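Local coordinates for septation protein imp2 (Schizosaccharomyces pombe, PDB 5C1F), which binds membrane phospholipids through its F-BAR domain, anchors cytoskeletal proteins to the membrane and is required for normal septation, taking part in disassembly of the medial ring, at the interface of chains A and B. Residues are numbered along the deposited sequence; one frame, centred on the assembly and turned at random. Chains: chain A/B, Septation protein imp2.

The interface of chains A and B. Residues chain A 33, 218-219, 222; chain B 64, 66-67, 71.
A:Arg218 and B:Glu67 meet end-on in a bidentate salt bridge, their guanidinium and carboxylate planes only 7° apart. NH1 of A:Arg218 donates to OE2 of B:Glu67 at 2.8 Å. NH2 of A:Arg218 donates to OE1 of B:Glu67 at 2.9 Å. Both bonds are nearly straight and use the syn lone pairs, a pairing that fixes the rotation of both groups. The arginine reaches the acid by bending at chi3 (73°), while B:Glu67 folds at chi2 (53°) to present both oxygens. A:Arg219 adds a looser salt bridge, its NH1 lying 3.5 Å from OE1 of B:Glu67 with the guanidinium turned steeply to the carboxylate. NH2 of A:Arg218 sits over a face of the A:Arg219 guanidinium, and the shared acid probably offsets the two positive charges. With an alanine in place of A:Arg218, B:Glu67 would probably lose its paired donors and be free to turn, keeping mainly the weaker pull of A:Arg219.

Apolar groups flank the ion pair. CD1 of A:Ile33 packs 3.9 Å from CB of B:Leu66, and its CG2 borders the carboxylate. On the other side, CD2 of B:Leu71 touches the aliphatic CG of A:Arg219 at 3.8 Å and also meets CD1 of A:Leu222.

The patch joins helices 18-59 and 162-252 of one F-BAR subunit to the loop before helix 69-155 and the first turn of that helix in the other, and its symmetry twin repeats the clasp, helping to hold together the elongated membrane-binding dimer.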
loop_
_atom_site.group_PDB
_atom_site.type_symbol
_atom_site.label_atom_id
_atom_site.label_comp_id
_atom_site.label_asym_id
_atom_site.label_seq_id
_atom_site.Cartn_x
_atom_site.Cartn_y
_atom_site.Cartn_z
ATOM N N ILE A 33 15.892 -22.233 4.865
ATOM C CA ILE A 33 15.961 -21.121 3.919
ATOM C C ILE A 33 14.604 -20.876 3.271
ATOM O O ILE A 33 14.159 -19.735 3.132
ATOM C CB ILE A 33 17.002 -21.389 2.811
ATOM C CG1 ILE A 33 18.399 -21.559 3.413
ATOM C CG2 ILE A 33 16.993 -20.272 1.774
ATOM C CD1 ILE A 33 19.418 -22.105 2.436
ATOM N N ARG A 218 16.441 -25.777 -7.072
ATOM C CA ARG A 218 16.158 -24.934 -5.915
ATOM C C ARG A 218 16.532 -23.487 -6.190
ATOM O O ARG A 218 15.781 -22.568 -5.865
ATOM C CB ARG A 218 16.911 -25.436 -4.684
ATOM C CG ARG A 218 16.624 -24.651 -3.419
ATOM C CD ARG A 218 17.575 -25.040 -2.297
ATOM N NE ARG A 218 18.923 -24.523 -2.517
ATOM C CZ ARG A 218 19.345 -23.336 -2.091
ATOM N NH1 ARG A 218 18.523 -22.539 -1.419
ATOM N NH2 ARG A 218 20.587 -22.945 -2.334
ATOM N N ARG A 219 17.695 -23.293 -6.801
ATOM C CA ARG A 219 18.199 -21.955 -7.063
ATOM C C ARG A 219 17.427 -21.282 -8.193
ATOM O O ARG A 219 17.179 -20.076 -8.146
ATOM C CB ARG A 219 19.695 -22.006 -7.377
ATOM C CG ARG A 219 20.520 -22.502 -6.197
ATOM C CD ARG A 219 22.014 -22.362 -6.425
ATOM N NE ARG A 219 22.762 -22.773 -5.240
ATOM C CZ ARG A 219 23.265 -21.935 -4.340
ATOM N NH1 ARG A 219 23.118 -20.625 -4.492
ATOM N NH2 ARG A 219 23.924 -22.407 -3.290
ATOM N N LEU A 222 14.040 -20.224 -6.534
ATOM C CA LEU A 222 14.127 -19.028 -5.701
ATOM C C LEU A 222 14.268 -17.757 -6.537
ATOM O O LEU A 222 13.672 -16.731 -6.210
ATOM C CB LEU A 222 15.291 -19.151 -4.714
ATOM C CG LEU A 222 15.045 -20.152 -3.582
ATOM C CD1 LEU A 222 16.236 -20.244 -2.637
ATOM C CD2 LEU A 222 13.782 -19.786 -2.818
ATOM N N SER B 64 19.066 -16.229 7.593
ATOM C CA SER B 64 20.200 -17.056 7.993
ATOM C C SER B 64 21.305 -17.016 6.942
ATOM O O SER B 64 21.061 -16.675 5.785
ATOM C CB SER B 64 19.756 -18.500 8.228
ATOM O OG SER B 64 19.293 -19.090 7.026
ATOM N N LEU B 66 22.844 -19.516 5.752
ATOM C CA LEU B 66 22.918 -20.830 5.128
ATOM C C LEU B 66 23.011 -20.719 3.610
ATOM O O LEU B 66 23.632 -21.556 2.954
ATOM C CB LEU B 66 21.706 -21.675 5.523
ATOM C CG LEU B 66 21.598 -21.998 7.015
ATOM C CD1 LEU B 66 20.366 -22.841 7.303
ATOM C CD2 LEU B 66 22.858 -22.700 7.500
ATOM N N GLU B 67 22.393 -19.680 3.057
ATOM C CA GLU B 67 22.426 -19.453 1.618
ATOM C C GLU B 67 23.831 -19.055 1.171
ATOM O O GLU B 67 24.589 -18.461 1.941
ATOM C CB GLU B 67 21.412 -18.380 1.221
ATOM C CG GLU B 67 21.115 -18.338 -0.266
ATOM C CD GLU B 67 20.711 -19.695 -0.811
ATOM O OE1 GLU B 67 21.590 -20.420 -1.322
ATOM O OE2 GLU B 67 19.513 -20.038 -0.722
ATOM N N LEU B 71 23.169 -15.966 -5.192
ATOM C CA LEU B 71 21.797 -16.107 -4.717
ATOM C C LEU B 71 21.623 -15.480 -3.338
ATOM O O LEU B 71 20.607 -14.844 -3.057
ATOM C CB LEU B 71 21.394 -17.579 -4.675
ATOM C CG LEU B 71 19.969 -17.862 -4.203
ATOM C CD1 LEU B 71 18.970 -17.086 -5.050
ATOM C CD2 LEU B 71 19.672 -19.355 -4.250
#